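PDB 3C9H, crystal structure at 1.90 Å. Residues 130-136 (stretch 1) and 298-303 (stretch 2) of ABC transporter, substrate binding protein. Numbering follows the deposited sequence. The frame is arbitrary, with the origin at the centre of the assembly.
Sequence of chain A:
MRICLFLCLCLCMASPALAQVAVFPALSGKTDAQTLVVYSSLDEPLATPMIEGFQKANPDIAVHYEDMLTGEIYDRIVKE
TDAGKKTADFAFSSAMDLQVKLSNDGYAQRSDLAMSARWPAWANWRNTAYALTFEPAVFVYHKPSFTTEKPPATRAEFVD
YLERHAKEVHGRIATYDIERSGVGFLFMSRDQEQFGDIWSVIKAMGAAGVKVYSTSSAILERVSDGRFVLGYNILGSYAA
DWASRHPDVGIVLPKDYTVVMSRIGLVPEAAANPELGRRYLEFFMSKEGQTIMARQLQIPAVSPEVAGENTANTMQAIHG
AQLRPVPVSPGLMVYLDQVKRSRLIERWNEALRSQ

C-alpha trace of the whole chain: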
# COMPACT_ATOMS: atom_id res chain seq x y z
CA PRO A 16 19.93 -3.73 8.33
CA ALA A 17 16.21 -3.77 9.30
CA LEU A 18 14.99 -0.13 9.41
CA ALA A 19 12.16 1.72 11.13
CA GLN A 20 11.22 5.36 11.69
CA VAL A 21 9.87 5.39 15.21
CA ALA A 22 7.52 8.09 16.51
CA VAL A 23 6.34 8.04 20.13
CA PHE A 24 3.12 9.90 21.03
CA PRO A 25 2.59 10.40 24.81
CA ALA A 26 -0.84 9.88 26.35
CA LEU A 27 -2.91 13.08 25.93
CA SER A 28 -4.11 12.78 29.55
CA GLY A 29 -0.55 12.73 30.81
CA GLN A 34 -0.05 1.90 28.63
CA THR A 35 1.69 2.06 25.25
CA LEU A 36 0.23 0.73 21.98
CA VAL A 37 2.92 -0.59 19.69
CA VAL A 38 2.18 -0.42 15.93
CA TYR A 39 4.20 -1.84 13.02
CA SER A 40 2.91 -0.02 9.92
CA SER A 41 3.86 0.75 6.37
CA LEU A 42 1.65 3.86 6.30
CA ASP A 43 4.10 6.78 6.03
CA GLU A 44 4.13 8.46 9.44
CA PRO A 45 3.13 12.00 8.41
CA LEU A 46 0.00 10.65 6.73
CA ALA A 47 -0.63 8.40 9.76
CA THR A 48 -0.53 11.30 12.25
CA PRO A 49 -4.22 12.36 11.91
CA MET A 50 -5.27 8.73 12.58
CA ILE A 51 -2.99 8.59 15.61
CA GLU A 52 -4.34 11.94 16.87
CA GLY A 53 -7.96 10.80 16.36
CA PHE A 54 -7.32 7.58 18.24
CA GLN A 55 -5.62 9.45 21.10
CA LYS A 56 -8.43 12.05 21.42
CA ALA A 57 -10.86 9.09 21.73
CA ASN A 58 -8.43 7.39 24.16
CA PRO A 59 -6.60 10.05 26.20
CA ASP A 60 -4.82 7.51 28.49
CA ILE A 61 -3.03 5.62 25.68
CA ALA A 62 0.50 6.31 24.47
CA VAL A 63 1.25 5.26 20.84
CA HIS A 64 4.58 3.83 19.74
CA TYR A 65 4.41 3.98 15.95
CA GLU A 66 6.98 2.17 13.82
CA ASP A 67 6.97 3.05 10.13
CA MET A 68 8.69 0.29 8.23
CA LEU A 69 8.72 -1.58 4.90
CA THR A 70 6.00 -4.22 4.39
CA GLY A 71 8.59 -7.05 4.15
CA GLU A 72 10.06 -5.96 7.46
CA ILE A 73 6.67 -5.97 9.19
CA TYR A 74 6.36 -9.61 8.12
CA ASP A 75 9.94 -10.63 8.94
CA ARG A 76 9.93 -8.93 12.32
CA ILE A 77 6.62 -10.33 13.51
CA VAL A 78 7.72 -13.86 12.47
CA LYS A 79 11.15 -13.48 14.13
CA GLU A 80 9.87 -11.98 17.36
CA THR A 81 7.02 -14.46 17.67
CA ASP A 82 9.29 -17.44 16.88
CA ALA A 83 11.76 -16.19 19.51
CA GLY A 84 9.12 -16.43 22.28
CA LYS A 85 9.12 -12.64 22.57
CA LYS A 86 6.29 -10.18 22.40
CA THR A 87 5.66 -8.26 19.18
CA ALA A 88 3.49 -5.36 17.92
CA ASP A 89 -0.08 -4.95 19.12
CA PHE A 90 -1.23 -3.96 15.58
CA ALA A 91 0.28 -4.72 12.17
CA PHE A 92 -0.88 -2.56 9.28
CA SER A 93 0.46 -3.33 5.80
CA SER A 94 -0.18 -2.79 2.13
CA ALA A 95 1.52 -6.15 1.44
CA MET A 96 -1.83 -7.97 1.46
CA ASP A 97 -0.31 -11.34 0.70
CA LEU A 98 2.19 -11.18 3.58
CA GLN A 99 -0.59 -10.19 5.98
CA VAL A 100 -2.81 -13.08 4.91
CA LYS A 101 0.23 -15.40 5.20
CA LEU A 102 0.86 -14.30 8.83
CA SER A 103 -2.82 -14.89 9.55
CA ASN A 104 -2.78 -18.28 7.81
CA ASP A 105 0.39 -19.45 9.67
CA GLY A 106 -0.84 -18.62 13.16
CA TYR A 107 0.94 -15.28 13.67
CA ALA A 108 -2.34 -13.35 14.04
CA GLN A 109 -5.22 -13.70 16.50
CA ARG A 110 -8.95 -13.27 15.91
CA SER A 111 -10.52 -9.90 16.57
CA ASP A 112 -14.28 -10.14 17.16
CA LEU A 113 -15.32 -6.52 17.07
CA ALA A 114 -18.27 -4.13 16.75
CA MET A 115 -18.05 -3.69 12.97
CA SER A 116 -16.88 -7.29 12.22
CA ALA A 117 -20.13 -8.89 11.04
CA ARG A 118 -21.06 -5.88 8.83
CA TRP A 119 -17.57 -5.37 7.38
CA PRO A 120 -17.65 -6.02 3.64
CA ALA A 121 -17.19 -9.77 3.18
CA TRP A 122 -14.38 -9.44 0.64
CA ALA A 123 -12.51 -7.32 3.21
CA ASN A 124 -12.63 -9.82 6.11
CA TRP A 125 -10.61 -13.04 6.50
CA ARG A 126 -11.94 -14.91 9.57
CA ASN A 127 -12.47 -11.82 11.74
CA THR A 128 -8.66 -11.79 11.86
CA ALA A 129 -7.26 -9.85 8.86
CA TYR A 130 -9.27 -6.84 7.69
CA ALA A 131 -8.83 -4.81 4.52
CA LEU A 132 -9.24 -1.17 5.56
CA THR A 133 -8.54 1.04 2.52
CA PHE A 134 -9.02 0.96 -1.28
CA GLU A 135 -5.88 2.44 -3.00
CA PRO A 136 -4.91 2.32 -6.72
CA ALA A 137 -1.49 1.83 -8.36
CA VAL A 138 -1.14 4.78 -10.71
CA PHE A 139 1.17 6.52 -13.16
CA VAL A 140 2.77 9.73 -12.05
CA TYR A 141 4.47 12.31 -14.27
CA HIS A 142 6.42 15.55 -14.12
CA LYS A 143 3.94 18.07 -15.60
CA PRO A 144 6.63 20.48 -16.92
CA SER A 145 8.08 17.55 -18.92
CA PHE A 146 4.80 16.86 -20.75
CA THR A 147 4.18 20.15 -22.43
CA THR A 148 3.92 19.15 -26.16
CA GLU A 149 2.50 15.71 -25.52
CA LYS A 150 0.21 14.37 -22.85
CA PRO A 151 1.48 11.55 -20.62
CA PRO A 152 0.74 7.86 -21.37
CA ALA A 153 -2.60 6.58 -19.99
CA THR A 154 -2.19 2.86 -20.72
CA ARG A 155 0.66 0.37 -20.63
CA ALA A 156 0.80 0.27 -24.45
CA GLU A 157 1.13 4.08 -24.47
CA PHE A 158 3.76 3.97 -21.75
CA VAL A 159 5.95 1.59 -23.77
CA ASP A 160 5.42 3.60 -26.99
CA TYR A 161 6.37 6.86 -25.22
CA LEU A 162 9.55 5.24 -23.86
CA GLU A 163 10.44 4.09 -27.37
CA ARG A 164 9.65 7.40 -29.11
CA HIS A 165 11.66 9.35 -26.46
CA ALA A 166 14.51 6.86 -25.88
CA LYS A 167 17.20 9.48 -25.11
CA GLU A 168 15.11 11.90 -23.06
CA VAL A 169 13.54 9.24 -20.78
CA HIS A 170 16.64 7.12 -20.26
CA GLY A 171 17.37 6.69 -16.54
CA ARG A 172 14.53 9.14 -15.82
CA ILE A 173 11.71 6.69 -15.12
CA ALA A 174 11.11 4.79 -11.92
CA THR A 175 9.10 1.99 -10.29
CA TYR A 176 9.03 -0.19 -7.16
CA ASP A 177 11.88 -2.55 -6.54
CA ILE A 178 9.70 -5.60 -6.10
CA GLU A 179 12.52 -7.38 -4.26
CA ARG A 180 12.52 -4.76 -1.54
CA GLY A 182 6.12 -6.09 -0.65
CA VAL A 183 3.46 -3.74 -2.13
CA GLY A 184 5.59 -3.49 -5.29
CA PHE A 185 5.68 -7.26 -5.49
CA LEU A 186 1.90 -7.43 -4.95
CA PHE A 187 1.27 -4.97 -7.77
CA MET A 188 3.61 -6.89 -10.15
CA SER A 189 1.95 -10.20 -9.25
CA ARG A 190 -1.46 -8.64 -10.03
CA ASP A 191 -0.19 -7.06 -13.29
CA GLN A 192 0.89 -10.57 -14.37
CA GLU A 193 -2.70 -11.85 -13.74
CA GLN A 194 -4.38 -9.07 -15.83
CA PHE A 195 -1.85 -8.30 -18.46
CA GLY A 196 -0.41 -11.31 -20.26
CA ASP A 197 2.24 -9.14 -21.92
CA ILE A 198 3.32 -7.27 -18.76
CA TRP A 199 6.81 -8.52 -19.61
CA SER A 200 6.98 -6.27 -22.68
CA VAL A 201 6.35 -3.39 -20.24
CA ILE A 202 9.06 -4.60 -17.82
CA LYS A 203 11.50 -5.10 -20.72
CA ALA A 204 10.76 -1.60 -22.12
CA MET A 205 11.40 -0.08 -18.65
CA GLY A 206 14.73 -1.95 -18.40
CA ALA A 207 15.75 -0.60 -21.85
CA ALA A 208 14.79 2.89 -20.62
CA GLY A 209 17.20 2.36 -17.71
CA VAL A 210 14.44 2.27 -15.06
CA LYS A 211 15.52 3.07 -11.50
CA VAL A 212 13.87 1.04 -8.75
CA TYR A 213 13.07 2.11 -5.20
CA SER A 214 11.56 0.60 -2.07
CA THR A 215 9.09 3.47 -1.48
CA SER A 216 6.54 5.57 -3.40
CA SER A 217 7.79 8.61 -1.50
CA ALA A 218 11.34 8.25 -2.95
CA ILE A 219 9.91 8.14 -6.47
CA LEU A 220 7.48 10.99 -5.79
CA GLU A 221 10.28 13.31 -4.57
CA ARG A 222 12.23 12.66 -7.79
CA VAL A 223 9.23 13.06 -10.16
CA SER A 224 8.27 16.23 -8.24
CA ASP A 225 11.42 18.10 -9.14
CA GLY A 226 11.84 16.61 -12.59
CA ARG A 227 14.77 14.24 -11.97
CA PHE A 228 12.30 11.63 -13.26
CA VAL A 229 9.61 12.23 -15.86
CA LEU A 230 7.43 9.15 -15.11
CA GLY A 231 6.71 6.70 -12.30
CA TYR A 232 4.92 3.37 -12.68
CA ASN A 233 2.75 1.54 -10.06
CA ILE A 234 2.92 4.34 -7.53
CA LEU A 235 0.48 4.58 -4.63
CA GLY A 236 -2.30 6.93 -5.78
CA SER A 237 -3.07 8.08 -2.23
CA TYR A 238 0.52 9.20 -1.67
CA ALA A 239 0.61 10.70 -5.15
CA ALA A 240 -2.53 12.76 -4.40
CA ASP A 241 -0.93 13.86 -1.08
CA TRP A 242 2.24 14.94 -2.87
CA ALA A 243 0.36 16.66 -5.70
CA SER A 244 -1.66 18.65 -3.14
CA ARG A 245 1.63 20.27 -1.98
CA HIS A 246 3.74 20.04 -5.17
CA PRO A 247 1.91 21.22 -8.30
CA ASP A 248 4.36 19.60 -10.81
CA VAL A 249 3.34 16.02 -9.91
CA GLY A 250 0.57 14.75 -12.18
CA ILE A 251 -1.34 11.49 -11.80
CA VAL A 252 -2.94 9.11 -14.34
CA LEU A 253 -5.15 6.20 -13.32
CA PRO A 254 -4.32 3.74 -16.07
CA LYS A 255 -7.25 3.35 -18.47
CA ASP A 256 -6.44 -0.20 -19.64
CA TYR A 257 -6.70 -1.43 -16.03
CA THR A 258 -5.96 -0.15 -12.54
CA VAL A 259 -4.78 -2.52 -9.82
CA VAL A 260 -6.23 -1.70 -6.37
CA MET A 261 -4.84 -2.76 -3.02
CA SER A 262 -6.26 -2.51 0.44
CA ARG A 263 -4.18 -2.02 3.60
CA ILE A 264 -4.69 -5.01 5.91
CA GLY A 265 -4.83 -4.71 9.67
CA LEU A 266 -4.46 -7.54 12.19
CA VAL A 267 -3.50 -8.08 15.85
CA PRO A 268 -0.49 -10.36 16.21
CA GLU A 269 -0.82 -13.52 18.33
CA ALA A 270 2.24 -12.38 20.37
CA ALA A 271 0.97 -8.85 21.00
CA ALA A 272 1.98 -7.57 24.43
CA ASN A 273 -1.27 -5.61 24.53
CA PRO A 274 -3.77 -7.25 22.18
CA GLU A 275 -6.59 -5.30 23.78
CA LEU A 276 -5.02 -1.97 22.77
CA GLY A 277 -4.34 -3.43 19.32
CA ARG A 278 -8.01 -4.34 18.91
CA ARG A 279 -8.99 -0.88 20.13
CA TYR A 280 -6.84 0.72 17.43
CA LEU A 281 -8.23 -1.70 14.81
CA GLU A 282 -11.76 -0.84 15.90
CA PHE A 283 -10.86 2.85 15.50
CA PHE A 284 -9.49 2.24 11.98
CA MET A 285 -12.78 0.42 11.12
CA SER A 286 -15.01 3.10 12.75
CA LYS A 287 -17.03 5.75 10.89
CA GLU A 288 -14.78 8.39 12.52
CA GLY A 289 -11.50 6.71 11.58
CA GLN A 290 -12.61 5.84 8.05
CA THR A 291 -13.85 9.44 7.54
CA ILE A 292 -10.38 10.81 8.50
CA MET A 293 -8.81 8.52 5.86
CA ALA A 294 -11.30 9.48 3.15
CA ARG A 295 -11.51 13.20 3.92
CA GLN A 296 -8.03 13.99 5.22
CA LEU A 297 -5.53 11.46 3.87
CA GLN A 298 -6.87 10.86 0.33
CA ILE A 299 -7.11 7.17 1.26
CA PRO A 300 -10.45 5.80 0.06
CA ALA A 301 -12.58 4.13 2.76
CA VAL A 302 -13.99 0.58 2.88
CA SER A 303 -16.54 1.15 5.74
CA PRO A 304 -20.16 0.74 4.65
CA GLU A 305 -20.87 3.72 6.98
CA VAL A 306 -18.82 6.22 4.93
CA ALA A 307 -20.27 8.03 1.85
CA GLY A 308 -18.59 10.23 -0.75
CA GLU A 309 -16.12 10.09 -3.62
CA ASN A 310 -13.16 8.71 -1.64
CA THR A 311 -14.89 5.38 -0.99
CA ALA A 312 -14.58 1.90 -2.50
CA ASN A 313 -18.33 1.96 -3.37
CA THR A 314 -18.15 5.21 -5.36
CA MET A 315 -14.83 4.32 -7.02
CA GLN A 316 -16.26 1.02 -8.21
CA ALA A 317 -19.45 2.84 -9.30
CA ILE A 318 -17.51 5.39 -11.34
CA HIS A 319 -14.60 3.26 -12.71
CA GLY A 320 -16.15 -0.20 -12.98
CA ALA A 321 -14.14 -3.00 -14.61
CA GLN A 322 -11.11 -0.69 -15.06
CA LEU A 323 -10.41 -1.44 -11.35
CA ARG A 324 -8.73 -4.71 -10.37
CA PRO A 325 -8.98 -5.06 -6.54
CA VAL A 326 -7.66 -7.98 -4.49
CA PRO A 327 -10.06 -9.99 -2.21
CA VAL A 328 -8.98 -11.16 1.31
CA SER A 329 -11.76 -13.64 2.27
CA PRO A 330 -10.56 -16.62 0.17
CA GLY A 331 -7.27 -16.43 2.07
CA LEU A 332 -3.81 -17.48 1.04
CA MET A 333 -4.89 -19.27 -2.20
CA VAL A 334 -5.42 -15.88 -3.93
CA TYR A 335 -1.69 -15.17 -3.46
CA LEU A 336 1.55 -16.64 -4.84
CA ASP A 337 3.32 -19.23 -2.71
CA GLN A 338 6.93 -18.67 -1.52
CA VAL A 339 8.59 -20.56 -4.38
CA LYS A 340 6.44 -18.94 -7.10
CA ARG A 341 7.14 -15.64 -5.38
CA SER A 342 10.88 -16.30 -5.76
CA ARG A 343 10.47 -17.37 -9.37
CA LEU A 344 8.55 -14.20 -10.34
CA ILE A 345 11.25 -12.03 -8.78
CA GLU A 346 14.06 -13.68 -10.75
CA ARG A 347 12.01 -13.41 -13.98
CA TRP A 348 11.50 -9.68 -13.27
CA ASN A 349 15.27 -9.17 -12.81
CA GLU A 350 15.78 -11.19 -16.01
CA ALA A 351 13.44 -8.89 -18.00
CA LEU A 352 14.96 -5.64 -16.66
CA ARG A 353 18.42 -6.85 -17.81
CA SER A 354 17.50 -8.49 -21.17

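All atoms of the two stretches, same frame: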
# COMPACT_ATOMS: atom_id res chain seq x y z
N TYR A 130 -8.28 -7.74 8.27
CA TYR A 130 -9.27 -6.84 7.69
C TYR A 130 -8.64 -5.87 6.71
O TYR A 130 -7.67 -5.17 7.04
CB TYR A 130 -9.92 -6.02 8.80
CG TYR A 130 -10.69 -6.81 9.84
CD1 TYR A 130 -12.04 -7.02 9.68
CD2 TYR A 130 -10.08 -7.29 11.01
CE1 TYR A 130 -12.79 -7.73 10.63
CE2 TYR A 130 -10.82 -8.01 11.97
CZ TYR A 130 -12.17 -8.21 11.77
OH TYR A 130 -12.93 -8.88 12.68
N ALA A 131 -9.21 -5.80 5.52
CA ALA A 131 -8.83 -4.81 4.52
C ALA A 131 -9.49 -3.51 4.91
O ALA A 131 -10.72 -3.47 5.10
CB ALA A 131 -9.34 -5.23 3.13
N LEU A 132 -8.73 -2.44 4.99
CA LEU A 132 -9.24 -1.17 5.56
C LEU A 132 -9.29 0.05 4.64
O LEU A 132 -9.87 1.08 5.02
CB LEU A 132 -8.45 -0.81 6.83
CG LEU A 132 -8.48 -1.89 7.92
CD1 LEU A 132 -7.41 -1.60 9.01
CD2 LEU A 132 -9.88 -1.98 8.53
N THR A 133 -8.65 -0.05 3.47
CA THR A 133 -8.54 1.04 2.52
C THR A 133 -8.75 0.47 1.12
O THR A 133 -8.79 -0.75 0.93
CB THR A 133 -7.12 1.66 2.55
OG1 THR A 133 -6.16 0.72 2.01
CG2 THR A 133 -6.72 2.08 3.98
N PHE A 134 -8.83 1.35 0.13
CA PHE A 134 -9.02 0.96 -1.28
C PHE A 134 -8.16 1.93 -2.11
O PHE A 134 -8.59 3.04 -2.40
CB PHE A 134 -10.54 1.07 -1.56
CG PHE A 134 -11.01 0.36 -2.81
CD1 PHE A 134 -11.19 -1.02 -2.82
CD2 PHE A 134 -11.33 1.09 -3.95
CE1 PHE A 134 -11.66 -1.67 -3.97
CE2 PHE A 134 -11.79 0.45 -5.10
CZ PHE A 134 -11.96 -0.93 -5.11
N GLU A 135 -6.93 1.53 -2.43
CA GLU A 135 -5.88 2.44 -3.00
C GLU A 135 -5.30 1.94 -4.33
O GLU A 135 -4.82 0.83 -4.40
CB GLU A 135 -4.74 2.61 -1.99
CG GLU A 135 -5.16 3.41 -0.74
CD GLU A 135 -4.10 3.34 0.35
OE1 GLU A 135 -3.05 4.00 0.18
OE2 GLU A 135 -4.30 2.59 1.33
N PRO A 136 -5.37 2.75 -5.41
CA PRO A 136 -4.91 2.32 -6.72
C PRO A 136 -3.41 2.53 -6.96
O PRO A 136 -2.80 3.40 -6.34
CB PRO A 136 -5.71 3.19 -7.68
CG PRO A 136 -5.82 4.51 -6.94
CD PRO A 136 -6.00 4.08 -5.46
N GLN A 298 -6.70 11.31 1.72
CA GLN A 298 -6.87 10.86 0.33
C GLN A 298 -6.72 9.34 0.21
O GLN A 298 -6.23 8.84 -0.79
CB GLN A 298 -5.84 11.55 -0.58
CG GLN A 298 -5.99 13.05 -0.68
CD GLN A 298 -6.95 13.42 -1.78
OE1 GLN A 298 -8.04 12.83 -1.90
NE2 GLN A 298 -6.56 14.38 -2.59
N ILE A 299 -7.13 8.62 1.26
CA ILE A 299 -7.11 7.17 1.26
C ILE A 299 -8.58 6.70 1.25
O ILE A 299 -9.31 6.92 2.24
CB ILE A 299 -6.40 6.64 2.48
CG1 ILE A 299 -4.92 7.08 2.44
CG2 ILE A 299 -6.57 5.11 2.55
CD1 ILE A 299 -4.12 6.65 3.67
N PRO A 300 -9.04 6.17 0.12
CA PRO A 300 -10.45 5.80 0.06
C PRO A 300 -10.88 4.70 1.06
O PRO A 300 -10.15 3.73 1.29
CB PRO A 300 -10.64 5.38 -1.40
CG PRO A 300 -9.53 6.11 -2.15
CD PRO A 300 -8.38 6.01 -1.20
N ALA A 301 -12.04 4.93 1.65
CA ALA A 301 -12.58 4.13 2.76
C ALA A 301 -13.29 2.87 2.25
O ALA A 301 -13.83 2.84 1.13
CB ALA A 301 -13.56 4.99 3.60
N VAL A 302 -13.28 1.84 3.09
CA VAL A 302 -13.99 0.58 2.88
C VAL A 302 -15.29 0.49 3.75
O VAL A 302 -16.18 -0.30 3.43
CB VAL A 302 -13.04 -0.61 3.17
CG1 VAL A 302 -13.78 -1.94 3.24
CG2 VAL A 302 -11.95 -0.68 2.11
N SER A 303 -15.41 1.29 4.81
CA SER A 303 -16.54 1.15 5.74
C SER A 303 -17.87 1.39 5.03
O SER A 303 -18.00 2.38 4.32
CB SER A 303 -16.47 2.14 6.90
OG SER A 303 -17.75 2.20 7.54

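Where two segments far apart in sequence meet, a single backbone hydrogen bond can lie amid the side-chain packing. The contact between residues 130-136 and 298-303 of this substrate binding protein is a compact example, burying 359 Å² in all. Its polar anchor is the hydrogen bond from Phe-134 N to Pro-300 O, 3.0 Å long and somewhat bent, with an angle of 131° at the hydrogen. The same carbonyl also receives a CA-H...O contact, Thr-133 CA lying 3.4 Å from Pro-300 O, so one acceptor serves two neighbouring residues.

Around this anchor the side chains divide by direction. Val-302, in the t rotamer (chi1 169°), points toward the other segment and gives up more area to it than any other residue. Val-302 CG2 lies 3.4 Å from Thr-133 O and 3.7 Å from Leu-132 C, while Val-302 CG1 comes within 3.9 Å of Ala-131 O; the valine thus packs largely against main chain. The CA-to-CB bond of Leu-132 points away, and the closest approach of that residue is through its main-chain C.

Phe-134 behaves differently. With chi1 at -164° (t), its ring is carried away from the contact, leaving CB to do the apolar packing: Phe-134 CB is 4.3 Å from both Pro-300 CB and Val-302 CG2.

Thr-133 and Glu-135 form a third arrangement. The p rotamer of Thr-133 (chi1 69°) accompanies a 2.7 Å hydrogen bond from Thr-133 OG1 to Glu-135 OE2, and the glutamate reaches this hydroxyl through m and t torsions followed by a bend at chi3 of 73°. The CG2 methyl of Ile-299 lies against this pair, Ile-299 CG2 being 3.4 Å from Thr-133 CG2 and 3.6 Å from Glu-135 OE2. Here the buried carboxylate borders an apolar methyl while both of its oxygens have hydrogen bonds elsewhere in the structure.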